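Local coordinates for protein lamina-associated polypeptide 2 isoforms alpha/zeta (Mus musculus, PDB 2V0X) that is a component of the nuclear lamina that dimerises through this helical coiled-coil domain and probably associates with lamin A and with chromatin or DNA, at residues I138-Q143 against L156-R161; A124-F129 against A166-D171; E37-V42 against D175-S180. The protein carries 2 engineered substitutions. All blocks are in the same frame, centred on the assembly; numbering follows the deposited sequence.

Contact 1: I138-Q143 against L156-R161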
ATOM      1  N   ILE B 138      -4.356   7.320 -26.862  1.00 39.72           N
ATOM      2  CA  ILE B 138      -5.551   8.149 -26.998  1.00 38.01           C
ATOM      3  C   ILE B 138      -5.264   9.307 -27.948  1.00 37.53           C
ATOM      4  O   ILE B 138      -6.056   9.581 -28.850  1.00 37.92           O
ATOM      5  CB  ILE B 138      -6.043   8.710 -25.634  1.00 37.97           C
ATOM      6  CG1 ILE B 138      -6.676   7.589 -24.804  1.00 34.80           C
ATOM      7  CG2 ILE B 138      -7.062   9.843 -25.849  1.00 38.68           C
ATOM      8  CD1 ILE B 138      -6.863   7.942 -23.347  1.00 36.15           C
ATOM      9  N   SER B 139      -4.131   9.976 -27.759  1.00 35.85           N
ATOM     10  CA  SER B 139      -3.795  11.074 -28.639  1.00 38.49           C
ATOM     11  C   SER B 139      -3.555  10.560 -30.062  1.00 42.31           C
ATOM     12  O   SER B 139      -3.929  11.220 -31.026  1.00 46.25           O
ATOM     13  CB  SER B 139      -2.580  11.846 -28.122  1.00 38.97           C
ATOM     14  OG  SER B 139      -1.517  10.972 -27.813  1.00 48.83           O
ATOM     15  N   GLN B 140      -2.983   9.363 -30.194  1.00 42.73           N
ATOM     16  CA  GLN B 140      -2.730   8.808 -31.527  1.00 43.50           C
ATOM     17  C   GLN B 140      -4.046   8.609 -32.273  1.00 43.67           C
ATOM     18  O   GLN B 140      -4.146   8.911 -33.463  1.00 44.79           O
ATOM     19  CB  GLN B 140      -1.972   7.484 -31.458  1.00 46.22           C
ATOM     20  CG  GLN B 140      -1.339   7.114 -32.793  1.00 48.99           C
ATOM     21  CD  GLN B 140      -0.750   5.722 -32.812  1.00 48.89           C
ATOM     22  OE1 GLN B 140      -0.094   5.293 -31.865  1.00 46.34           O
ATOM     23  NE2 GLN B 140      -0.984   5.005 -33.900  1.00 59.12           N
ATOM     24  N   ALA B 141      -5.050   8.113 -31.561  1.00 42.91           N
ATOM     25  CA  ALA B 141      -6.373   7.878 -32.120  1.00 42.54           C
ATOM     26  C   ALA B 141      -7.021   9.214 -32.479  1.00 46.61           C
ATOM     27  O   ALA B 141      -7.706   9.337 -33.501  1.00 47.09           O
ATOM     28  CB  ALA B 141      -7.231   7.142 -31.115  1.00 41.26           C
ATOM     29  N   ALA B 142      -6.809  10.204 -31.614  1.00 52.92           N
ATOM     30  CA  ALA B 142      -7.340  11.547 -31.808  1.00 55.42           C
ATOM     31  C   ALA B 142      -6.843  12.116 -33.132  1.00 58.39           C
ATOM     32  O   ALA B 142      -7.637  12.590 -33.943  1.00 61.87           O
ATOM     33  CB  ALA B 142      -6.920  12.462 -30.655  1.00 54.88           C
ATOM     34  N   GLN B 143      -5.533  12.031 -33.360  1.00 58.48           N
ATOM     35  CA  GLN B 143      -4.924  12.540 -34.586  1.00 59.39           C
ATOM     36  C   GLN B 143      -5.461  11.856 -35.844  1.00 61.08           C
ATOM     37  O   GLN B 143      -5.667  12.512 -36.872  1.00 62.98           O
ATOM     38  CB  GLN B 143      -3.404  12.407 -34.528  1.00 60.27           C
ATOM     39  CG  GLN B 143      -2.776  13.147 -33.360  1.00 87.12           C
ATOM     40  CD  GLN B 143      -1.261  13.119 -33.386  1.00 94.48           C
ATOM     41  OE1 GLN B 143      -0.648  13.056 -34.452  1.00 94.44           O
ATOM     42  NE2 GLN B 143      -0.649  13.182 -32.209  1.00 90.14           N
ATOM     43  N   LEU B 156     -10.151   2.592 -34.535  1.00 44.81           N
ATOM     44  CA  LEU B 156     -10.816   1.548 -33.763  1.00 43.29           C
ATOM     45  C   LEU B 156      -9.837   0.536 -33.157  1.00 42.51           C
ATOM     46  O   LEU B 156     -10.070   0.029 -32.055  1.00 43.59           O
ATOM     47  CB  LEU B 156     -11.845   0.816 -34.622  1.00 44.78           C
ATOM     48  CG  LEU B 156     -13.199   1.512 -34.753  1.00 49.92           C
ATOM     49  CD1 LEU B 156     -13.900   1.044 -36.023  1.00 53.19           C
ATOM     50  CD2 LEU B 156     -14.045   1.226 -33.514  1.00 50.61           C
ATOM     51  N   ARG B 157      -8.776   0.208 -33.888  1.00 40.20           N
ATOM     52  CA  ARG B 157      -7.772  -0.723 -33.383  1.00 37.70           C
ATOM     53  C   ARG B 157      -6.956  -0.058 -32.280  1.00 36.04           C
ATOM     54  O   ARG B 157      -6.554  -0.707 -31.323  1.00 36.81           O
ATOM     55  CB  ARG B 157      -6.859  -1.228 -34.507  1.00 39.27           C
ATOM     56  CG  ARG B 157      -7.405  -2.482 -35.206  1.00 58.87           C
ATOM     57  CD  ARG B 157      -6.454  -3.023 -36.282  1.00 78.92           C
ATOM     58  NE  ARG B 157      -6.287  -2.084 -37.390  1.00109.76           N
ATOM     59  CZ  ARG B 157      -5.258  -1.251 -37.524  1.00131.71           C
ATOM     60  NH1 ARG B 157      -4.285  -1.232 -36.619  1.00136.46           N
ATOM     61  NH2 ARG B 157      -5.212  -0.416 -38.552  1.00137.70           N
ATOM     62  N   ILE B 158      -6.736   1.244 -32.405  1.00 35.74           N
ATOM     63  CA  ILE B 158      -5.993   1.975 -31.390  1.00 35.31           C
ATOM     64  C   ILE B 158      -6.856   2.030 -30.134  1.00 36.31           C
ATOM     65  O   ILE B 158      -6.391   1.711 -29.046  1.00 39.24           O
ATOM     66  CB  ILE B 158      -5.626   3.399 -31.861  1.00 33.15           C
ATOM     67  CG1 ILE B 158      -4.587   3.316 -32.982  1.00 38.25           C
ATOM     68  CG2 ILE B 158      -5.026   4.212 -30.731  1.00 30.51           C
ATOM     69  CD1 ILE B 158      -3.330   2.575 -32.568  1.00 50.32           C
ATOM     70  N   LEU B 159      -8.139   2.326 -30.324  1.00 34.23           N
ATOM     71  CA  LEU B 159      -9.086   2.428 -29.233  1.00 33.00           C
ATOM     72  C   LEU B 159      -9.348   1.079 -28.591  1.00 33.20           C
ATOM     73  O   LEU B 159      -9.697   1.007 -27.417  1.00 36.86           O
ATOM     74  CB  LEU B 159     -10.409   3.036 -29.706  1.00 33.93           C
ATOM     75  CG  LEU B 159     -10.448   4.529 -30.080  1.00 35.38           C
ATOM     76  CD1 LEU B 159     -11.886   4.906 -30.405  1.00 36.96           C
ATOM     77  CD2 LEU B 159      -9.912   5.410 -28.940  1.00 32.87           C
ATOM     78  N   ASN B 160      -9.209   0.003 -29.359  1.00 31.80           N
ATOM     79  CA  ASN B 160      -9.445  -1.316 -28.800  1.00 30.73           C
ATOM     80  C   ASN B 160      -8.321  -1.590 -27.789  1.00 32.27           C
ATOM     81  O   ASN B 160      -8.540  -2.112 -26.699  1.00 34.62           O
ATOM     82  CB  ASN B 160      -9.464  -2.364 -29.911  1.00 29.63           C
ATOM     83  CG  ASN B 160      -9.936  -3.706 -29.421  1.00 38.82           C
ATOM     84  OD1 ASN B 160     -11.005  -3.821 -28.811  1.00 33.52           O
ATOM     85  ND2 ASN B 160      -9.144  -4.731 -29.667  1.00 56.55           N
ATOM     86  N   ARG B 161      -7.127  -1.133 -28.124  1.00 30.50           N
ATOM     87  CA  ARG B 161      -5.976  -1.301 -27.267  1.00 30.37           C
ATOM     88  C   ARG B 161      -6.150  -0.456 -25.973  1.00 33.16           C
ATOM     89  O   ARG B 161      -5.908  -0.947 -24.859  1.00 35.50           O
ATOM     90  CB  ARG B 161      -4.730  -0.885 -28.053  1.00 31.90           C
ATOM     91  CG  ARG B 161      -3.406  -1.348 -27.468  1.00 45.06           C
ATOM     92  CD  ARG B 161      -2.238  -0.673 -28.186  1.00 57.86           C
ATOM     93  NE  ARG B 161      -2.301  -0.866 -29.634  1.00 81.13           N
ATOM     94  CZ  ARG B 161      -1.705  -0.078 -30.526  1.00 79.74           C
ATOM     95  NH1 ARG B 161      -0.996   0.971 -30.128  1.00 77.49           N
ATOM     96  NH2 ARG B 161      -1.811  -0.345 -31.823  1.00 65.50           N
TER
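Ile158 packs on Ala141 and Gln140, and Leu159 on Ala141, near the closed end of a long antiparallel helical hairpin, in which helix 100-146 turns back and returns as helix 152-196. The axes of 138-143 and 156-161 approach to 9.0 Å at 162°, and the small Ala141 sits at the tightest point of the backbone register, its CA lying 6.0 Å from the CA of Ile158. Followed outward from the backbone, Ile158 first brings its CB to 4.1 Å from Ala141 CB. The chain then forks. CG2, placed beside the carbonyl carbon, presses on the alanine methyl, Ile158 CG2 to Ala141 CB being 3.7 Å, and also grazes the backbone N of Ala141. The other branch, CG1, lies beside the backbone N of Ile158 (chi1 -69°) and carries CD1 to the amide end of Gln140, Ile158 CD1 to Gln140 NE2 being 3.6 Å. Gln140 is extended beyond CG and crosses the isoleucine at about a right angle, a polar cover over an apolar tip at the exposed margin. An alanine in place of Ile158 would probably leave Ala141 CB without its nearest neighbour and the Gln140 amide without support, opening a gap between the helices. Leu159 flanks the same methyl and also packs on Ile145 of the second subunit, while Ile138 packs on Thr162 of that subunit, so this end of the hairpin belongs to the dimer interface too. The leucine branch that reaches across is Leu159 CD2, 3.9 Å from Ala141 CB.

Contact 2: A124-F129 against A166-D171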
ATOM      1  N   ALA B 124       1.713  -0.407  -8.575  1.00 28.70           N
ATOM      2  CA  ALA B 124       1.612   1.021  -8.917  1.00 28.01           C
ATOM      3  C   ALA B 124       2.539   1.395 -10.050  1.00 28.48           C
ATOM      4  O   ALA B 124       2.163   2.193 -10.921  1.00 29.16           O
ATOM      5  CB  ALA B 124       1.876   1.920  -7.700  1.00 27.31           C
ATOM      6  N   ALA B 125       3.760   0.855 -10.011  1.00 28.28           N
ATOM      7  CA  ALA B 125       4.758   1.102 -11.052  1.00 28.59           C
ATOM      8  C   ALA B 125       4.197   0.688 -12.411  1.00 31.29           C
ATOM      9  O   ALA B 125       4.355   1.396 -13.404  1.00 35.81           O
ATOM     10  CB  ALA B 125       6.060   0.320 -10.758  1.00 27.70           C
ATOM     11  N   HIS B 126       3.558  -0.475 -12.456  1.00 30.20           N
ATOM     12  CA  HIS B 126       2.972  -0.946 -13.706  1.00 29.10           C
ATOM     13  C   HIS B 126       1.816  -0.046 -14.103  1.00 29.78           C
ATOM     14  O   HIS B 126       1.655   0.280 -15.271  1.00 32.47           O
ATOM     15  CB  HIS B 126       2.513  -2.401 -13.585  1.00 28.90           C
ATOM     16  CG  HIS B 126       3.622  -3.380 -13.771  1.00 30.10           C
ATOM     17  ND1 HIS B 126       3.852  -4.024 -14.971  1.00 31.22           N
ATOM     18  CD2 HIS B 126       4.618  -3.770 -12.940  1.00 30.08           C
ATOM     19  CE1 HIS B 126       4.947  -4.760 -14.872  1.00 30.58           C
ATOM     20  NE2 HIS B 126       5.427  -4.624 -13.651  1.00 30.28           N
ATOM     21  N   THR B 127       1.046   0.396 -13.118  1.00 30.72           N
ATOM     22  CA  THR B 127      -0.086   1.278 -13.376  1.00 31.38           C
ATOM     23  C   THR B 127       0.387   2.594 -14.018  1.00 30.82           C
ATOM     24  O   THR B 127      -0.245   3.065 -14.960  1.00 32.10           O
ATOM     25  CB  THR B 127      -0.900   1.545 -12.085  1.00 35.00           C
ATOM     26  OG1 THR B 127      -1.460   0.307 -11.630  1.00 30.86           O
ATOM     27  CG2 THR B 127      -2.055   2.504 -12.350  1.00 48.74           C
ATOM     28  N   ALA B 128       1.505   3.159 -13.549  1.00 26.52           N
ATOM     29  CA  ALA B 128       2.005   4.400 -14.131  1.00 25.26           C
ATOM     30  C   ALA B 128       2.377   4.155 -15.597  1.00 28.48           C
ATOM     31  O   ALA B 128       1.955   4.909 -16.480  1.00 31.09           O
ATOM     32  CB  ALA B 128       3.216   4.946 -13.335  1.00 24.78           C
ATOM     33  N   PHE B 129       3.081   3.050 -15.854  1.00 30.87           N
ATOM     34  CA  PHE B 129       3.477   2.692 -17.207  1.00 30.64           C
ATOM     35  C   PHE B 129       2.268   2.557 -18.140  1.00 28.61           C
ATOM     36  O   PHE B 129       2.245   3.132 -19.215  1.00 30.99           O
ATOM     37  CB  PHE B 129       4.274   1.382 -17.221  1.00 32.54           C
ATOM     38  CG  PHE B 129       4.519   0.848 -18.605  1.00 36.46           C
ATOM     39  CD1 PHE B 129       5.451   1.449 -19.435  1.00 38.32           C
ATOM     40  CD2 PHE B 129       3.763  -0.214 -19.100  1.00 39.67           C
ATOM     41  CE1 PHE B 129       5.627   1.005 -20.747  1.00 41.56           C
ATOM     42  CE2 PHE B 129       3.923  -0.669 -20.406  1.00 40.98           C
ATOM     43  CZ  PHE B 129       4.855  -0.060 -21.234  1.00 42.35           C
ATOM     44  N   ALA B 166      -7.417   0.065 -20.084  1.00 30.61           N
ATOM     45  CA  ALA B 166      -8.323   0.570 -19.041  1.00 27.28           C
ATOM     46  C   ALA B 166      -8.814  -0.562 -18.144  1.00 30.10           C
ATOM     47  O   ALA B 166      -8.912  -0.389 -16.930  1.00 34.13           O
ATOM     48  CB  ALA B 166      -9.523   1.334 -19.647  1.00 25.21           C
ATOM     49  N   SER B 167      -9.105  -1.726 -18.719  1.00 30.47           N
ATOM     50  CA  SER B 167      -9.551  -2.838 -17.885  1.00 31.27           C
ATOM     51  C   SER B 167      -8.359  -3.353 -17.058  1.00 29.50           C
ATOM     52  O   SER B 167      -8.527  -3.760 -15.921  1.00 31.75           O
ATOM     53  CB  SER B 167     -10.168  -3.960 -18.723  1.00 30.92           C
ATOM     54  OG  SER B 167      -9.330  -4.268 -19.807  1.00 46.39           O
ATOM     55  N   TYR B 168      -7.161  -3.288 -17.629  1.00 26.01           N
ATOM     56  CA  TYR B 168      -5.946  -3.707 -16.932  1.00 28.00           C
ATOM     57  C   TYR B 168      -5.812  -2.818 -15.690  1.00 29.66           C
ATOM     58  O   TYR B 168      -5.561  -3.296 -14.585  1.00 30.94           O
ATOM     59  CB  TYR B 168      -4.724  -3.507 -17.832  1.00 30.89           C
ATOM     60  CG  TYR B 168      -3.394  -3.749 -17.141  1.00 32.94           C
ATOM     61  CD1 TYR B 168      -2.734  -4.976 -17.245  1.00 34.30           C
ATOM     62  CD2 TYR B 168      -2.795  -2.749 -16.385  1.00 33.08           C
ATOM     63  CE1 TYR B 168      -1.504  -5.187 -16.609  1.00 35.19           C
ATOM     64  CE2 TYR B 168      -1.586  -2.951 -15.752  1.00 34.27           C
ATOM     65  CZ  TYR B 168      -0.940  -4.160 -15.867  1.00 39.41           C
ATOM     66  OH  TYR B 168       0.286  -4.305 -15.261  1.00 46.90           O
ATOM     67  N   LEU B 169      -6.029  -1.521 -15.885  1.00 31.36           N
ATOM     68  CA  LEU B 169      -5.941  -0.551 -14.805  1.00 32.44           C
ATOM     69  C   LEU B 169      -6.958  -0.818 -13.692  1.00 35.10           C
ATOM     70  O   LEU B 169      -6.641  -0.660 -12.523  1.00 36.41           O
ATOM     71  CB  LEU B 169      -6.091   0.859 -15.354  1.00 31.68           C
ATOM     72  CG  LEU B 169      -4.907   1.302 -16.205  1.00 33.73           C
ATOM     73  CD1 LEU B 169      -5.284   2.491 -17.055  1.00 34.06           C
ATOM     74  CD2 LEU B 169      -3.701   1.611 -15.331  1.00 33.58           C
ATOM     75  N   CYS B 170      -8.163  -1.242 -14.063  1.00 38.43           N
ATOM     76  CA  CYS B 170      -9.186  -1.554 -13.077  1.00 40.18           C
ATOM     77  C   CYS B 170      -8.728  -2.793 -12.301  1.00 38.63           C
ATOM     78  O   CYS B 170      -8.848  -2.826 -11.079  1.00 39.41           O
ATOM     79  CB  CYS B 170     -10.556  -1.796 -13.732  1.00 42.08           C
ATOM     80  SG  CYS B 170     -11.941  -1.746 -12.527  1.00 43.43           S
ATOM     81  N   ASP B 171      -8.182  -3.791 -13.006  1.00 35.25           N
ATOM     82  CA  ASP B 171      -7.673  -5.005 -12.352  1.00 33.94           C
ATOM     83  C   ASP B 171      -6.547  -4.646 -11.372  1.00 31.60           C
ATOM     84  O   ASP B 171      -6.550  -5.084 -10.224  1.00 33.51           O
ATOM     85  CB  ASP B 171      -7.133  -6.019 -13.380  1.00 36.07           C
ATOM     86  CG  ASP B 171      -8.233  -6.651 -14.233  1.00 40.17           C
ATOM     87  OD1 ASP B 171      -9.416  -6.643 -13.818  1.00 36.68           O
ATOM     88  OD2 ASP B 171      -7.902  -7.158 -15.327  1.00 44.56           O
TER
HETATM   89  O   HOH W   1       2.634  -3.379 -17.340  1.00 36.57           O
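Thr127 and Leu169 form the close-packed half of this contact, further along the same antiparallel helical hairpin, where their CA atoms are 6.3 Å apart. The two side chains cross obliquely and meet methyl to methyl, Thr127 CG2 standing 3.5 Å from Leu169 CD2, with Thr127 O also beside that leucine methyl. Threonine can offer this methyl because CG2 lies beside its carbonyl carbon, while OG1, on the other branch (chi1 -64°), turns back to bond Ile123 O. Val130 and Leu134 extend the apolar surface around Leu169.

The Tyr168 side is looser and partly solvent-accessible. The phenol reaches across to the base of His126, its OH 3.4 Å from His126 CB, which lies at the edge of the tyrosine ring near its plane. Between the polar ends a water takes over, 3.3 Å from Tyr168 OH. The imidazole is fixed from other directions as well: NE2 bonds Pro62 O, and the ring stacks on Phe33 of the second subunit, tying the hairpin to the dimer partner. In the plane of that imidazole, at its edge, the bridging water sits 2.7 Å from His126 ND1.

Contact 3: E37-V42 against D175-S180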
ATOM      1  N   GLU B  37     -19.102  -1.903  -3.474  1.00 68.61           N
ATOM      2  CA  GLU B  37     -19.411  -3.181  -2.847  1.00 66.39           C
ATOM      3  C   GLU B  37     -18.281  -4.182  -3.100  1.00 64.70           C
ATOM      4  O   GLU B  37     -17.883  -4.922  -2.198  1.00 66.78           O
ATOM      5  CB  GLU B  37     -20.729  -3.725  -3.413  1.00 70.09           C
ATOM      6  CG  GLU B  37     -21.075  -5.150  -2.995  1.00 95.49           C
ATOM      7  CD  GLU B  37     -22.124  -5.782  -3.899  1.00127.56           C
ATOM      8  OE1 GLU B  37     -23.331  -5.590  -3.640  1.00149.46           O
ATOM      9  OE2 GLU B  37     -21.738  -6.468  -4.872  1.00126.69           O
ATOM     10  N   SER B  38     -17.767  -4.199  -4.327  1.00 60.00           N
ATOM     11  CA  SER B  38     -16.684  -5.105  -4.694  1.00 54.65           C
ATOM     12  C   SER B  38     -15.430  -4.826  -3.865  1.00 49.17           C
ATOM     13  O   SER B  38     -14.783  -5.759  -3.388  1.00 48.92           O
ATOM     14  CB  SER B  38     -16.372  -4.978  -6.186  1.00 58.79           C
ATOM     15  OG  SER B  38     -17.547  -5.156  -6.959  1.00 66.71           O
ATOM     16  N   ILE B  39     -15.105  -3.546  -3.694  1.00 46.10           N
ATOM     17  CA  ILE B  39     -13.948  -3.130  -2.907  1.00 45.24           C
ATOM     18  C   ILE B  39     -14.102  -3.611  -1.453  1.00 49.22           C
ATOM     19  O   ILE B  39     -13.171  -4.196  -0.885  1.00 51.30           O
ATOM     20  CB  ILE B  39     -13.754  -1.592  -2.976  1.00 39.10           C
ATOM     21  CG1 ILE B  39     -13.399  -1.188  -4.413  1.00 29.19           C
ATOM     22  CG2 ILE B  39     -12.663  -1.127  -2.025  1.00 35.74           C
ATOM     23  CD1 ILE B  39     -13.178   0.289  -4.582  1.00 39.49           C
ATOM     24  N   LEU B  40     -15.292  -3.425  -0.881  1.00 49.48           N
ATOM     25  CA  LEU B  40     -15.561  -3.856   0.489  1.00 50.70           C
ATOM     26  C   LEU B  40     -15.434  -5.368   0.649  1.00 52.21           C
ATOM     27  O   LEU B  40     -14.916  -5.849   1.663  1.00 55.03           O
ATOM     28  CB  LEU B  40     -16.953  -3.411   0.931  1.00 52.00           C
ATOM     29  CG  LEU B  40     -17.066  -2.063   1.652  1.00 56.06           C
ATOM     30  CD1 LEU B  40     -16.289  -0.971   0.918  1.00 55.48           C
ATOM     31  CD2 LEU B  40     -18.540  -1.692   1.793  1.00 57.71           C
ATOM     32  N   LYS B  41     -15.914  -6.114  -0.344  1.00 51.98           N
ATOM     33  CA  LYS B  41     -15.839  -7.570  -0.319  1.00 53.55           C
ATOM     34  C   LYS B  41     -14.390  -8.039  -0.216  1.00 53.11           C
ATOM     35  O   LYS B  41     -14.062  -8.854   0.643  1.00 55.08           O
ATOM     36  CB  LYS B  41     -16.470  -8.186  -1.574  1.00 60.39           C
ATOM     37  CG  LYS B  41     -17.983  -8.216  -1.582  1.00 76.51           C
ATOM     38  CD  LYS B  41     -18.501  -8.895  -2.846  1.00 89.75           C
ATOM     39  CE  LYS B  41     -20.021  -8.972  -2.856  1.00 93.27           C
ATOM     40  NZ  LYS B  41     -20.558  -9.734  -1.692  1.00 82.96           N
ATOM     41  N   VAL B  42     -13.535  -7.548  -1.112  1.00 48.73           N
ATOM     42  CA  VAL B  42     -12.132  -7.939  -1.092  1.00 45.18           C
ATOM     43  C   VAL B  42     -11.456  -7.614   0.244  1.00 43.57           C
ATOM     44  O   VAL B  42     -10.779  -8.472   0.806  1.00 44.08           O
ATOM     45  CB  VAL B  42     -11.328  -7.391  -2.324  1.00 43.81           C
ATOM     46  CG1 VAL B  42     -11.793  -6.022  -2.705  1.00 43.96           C
ATOM     47  CG2 VAL B  42      -9.833  -7.371  -2.033  1.00 43.51           C
ATOM     48  N   ASP B 175      -6.079  -5.193  -7.254  1.00 24.86           N
ATOM     49  CA  ASP B 175      -4.922  -5.860  -6.653  1.00 23.86           C
ATOM     50  C   ASP B 175      -4.259  -4.929  -5.602  1.00 25.34           C
ATOM     51  O   ASP B 175      -3.808  -5.394  -4.555  1.00 26.27           O
ATOM     52  CB  ASP B 175      -3.941  -6.298  -7.744  1.00 25.86           C
ATOM     53  CG  ASP B 175      -4.476  -7.491  -8.565  1.00 33.18           C
ATOM     54  OD1 ASP B 175      -5.292  -8.280  -8.045  1.00 34.10           O
ATOM     55  OD2 ASP B 175      -4.098  -7.636  -9.737  1.00 34.66           O
ATOM     56  N   GLU B 176      -4.252  -3.621  -5.872  0.50 25.61           N
ATOM     57  CA  GLU B 176      -3.677  -2.633  -4.945  0.50 25.24           C
ATOM     58  C   GLU B 176      -4.517  -2.611  -3.667  0.50 25.08           C
ATOM     59  O   GLU B 176      -3.983  -2.580  -2.551  0.50 25.87           O
ATOM     60  CB  GLU B 176      -3.673  -1.228  -5.567  0.50 24.10           C
ATOM     61  CG  GLU B 176      -2.901  -1.129  -6.864  0.50 27.44           C
ATOM     62  CD  GLU B 176      -2.911   0.262  -7.484  0.50 34.72           C
ATOM     63  OE1 GLU B 176      -4.002   0.833  -7.697  0.50 41.26           O
ATOM     64  OE2 GLU B 176      -1.817   0.769  -7.792  0.50 44.40           O
ATOM     65  N   VAL B 177      -5.833  -2.666  -3.844  1.00 23.87           N
ATOM     66  CA  VAL B 177      -6.773  -2.670  -2.719  1.00 25.03           C
ATOM     67  C   VAL B 177      -6.503  -3.924  -1.862  1.00 25.30           C
ATOM     68  O   VAL B 177      -6.482  -3.864  -0.636  1.00 25.78           O
ATOM     69  CB  VAL B 177      -8.259  -2.681  -3.232  1.00 25.03           C
ATOM     70  CG1 VAL B 177      -9.252  -3.013  -2.078  1.00 24.53           C
ATOM     71  CG2 VAL B 177      -8.632  -1.311  -3.818  1.00 24.15           C
ATOM     72  N   ARG B 178      -6.291  -5.054  -2.526  1.00 27.27           N
ATOM     73  CA  ARG B 178      -6.002  -6.322  -1.841  1.00 28.54           C
ATOM     74  C   ARG B 178      -4.703  -6.234  -1.025  1.00 26.75           C
ATOM     75  O   ARG B 178      -4.666  -6.617   0.144  1.00 28.20           O
ATOM     76  CB  ARG B 178      -5.907  -7.474  -2.863  1.00 32.00           C
ATOM     77  CG  ARG B 178      -5.668  -8.838  -2.225  1.00 50.61           C
ATOM     78  CD  ARG B 178      -6.028  -9.979  -3.159  1.00 73.12           C
ATOM     79  NE  ARG B 178      -7.452  -9.984  -3.480  1.00 84.80           N
ATOM     80  CZ  ARG B 178      -7.945 -10.168  -4.701  1.00 83.26           C
ATOM     81  NH1 ARG B 178      -7.130 -10.360  -5.733  1.00 68.19           N
ATOM     82  NH2 ARG B 178      -9.261 -10.168  -4.888  1.00 87.08           N
HETATM   83  N   MSE B 179      -3.637  -5.744  -1.649  1.00 27.08           N
HETATM   84  CA  MSE B 179      -2.357  -5.589  -0.963  1.00 28.17           C
HETATM   85  C   MSE B 179      -2.474  -4.654   0.244  1.00 27.34           C
HETATM   86  O   MSE B 179      -1.884  -4.921   1.304  1.00 27.77           O
HETATM   87  CB  MSE B 179      -1.267  -5.099  -1.924  1.00 31.39           C
HETATM   88  CG  MSE B 179      -0.855  -6.110  -3.016  1.00 37.21           C
HETATM   89 SE   MSE B 179      -0.570  -7.946  -2.347  1.00 45.29          SE
HETATM   90  CE  MSE B 179       0.510  -7.566  -0.850  1.00 46.49           C
ATOM     91  N   SER B 180      -3.238  -3.570   0.090  1.00 27.92           N
ATOM     92  CA  SER B 180      -3.455  -2.607   1.172  1.00 27.19           C
ATOM     93  C   SER B 180      -4.214  -3.255   2.335  1.00 26.92           C
ATOM     94  O   SER B 180      -3.909  -3.000   3.495  1.00 30.25           O
ATOM     95  CB  SER B 180      -4.248  -1.385   0.673  1.00 30.55           C
ATOM     96  OG  SER B 180      -3.491  -0.612  -0.247  1.00 38.90           O
TER
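Helix 35-46 brings Ile39 and Val42 against Val177 and Arg178 of the long helix 152-196, with the segment axes running in broadly the same direction, 37° apart and 9.9 Å at closest approach. Their register steps through two pairs: the CA atoms of Ile39 and Val177 are 7.2 Å apart, those of Val42 and Arg178 6.4 Å, so the backbones are nearer at the second pair. Val177 meets both residues of the short helix through one methyl, CG1, set opposite its backbone N (chi1 167°). From there Val177 CG1 is 3.9 Å from Ile39 CG2, the two side chains crossing at about a right angle, and 4.0 Å from Val42 CG1. Val42 therefore works with both branches, since its other methyl turns to Arg178. The arginine leaves its helix extended and then bends at chi3 (-64°), which brings NE back to that methyl: Val42 CG2 is 3.8 Å from Arg178 NE, with Arg178 CB and NH2 also close. The guanidinium goes on to a long salt bridge within its own segment, Arg178 NH1 to Asp175 OD1 at 3.6 Å; Glu46 is a further, weak ionic partner. Asp175 OD2 in turn bonds Tyr61 OH. Around the apolar patch, Ile39 also packs on Phe174, and on Ala125 of the second subunit, while Val177 packs on Leu121 of that subunit. Within 175-180, Ser180 OG bonds Glu176 O at 3.1 Å, from the face of the carbonyl opposite to Ser180 N. The two segments are thus joined by methyl packing and by the arginine chain rather than by polar bonds, with charge kept at the margin; the fit probably rests on the shapes of branched side chains, consistent with a short helix docked onto a dimeric coiled-coil core.

Helix 152-196 runs through all three contacts. Along it come contact 1, contact 2 and contact 3 in turn, with neighbouring centres about 18 Å and 15 Å apart and the outer two about 30 Å apart. Contacts 1 and 2 share helix 100-146 as well, and clamp one antiparallel hairpin at two levels, contact 1 nearer its turn; in sequence, 138-143 and 156-161 fall between the two segments of contact 2. Contact 3 spans the widest interval, bringing helix 35-46 from early in the chain onto the hairpin, and it adjoins contact 2. Every contact also touches the second subunit, so the same helices serve both the packing within the chain and the dimer interface.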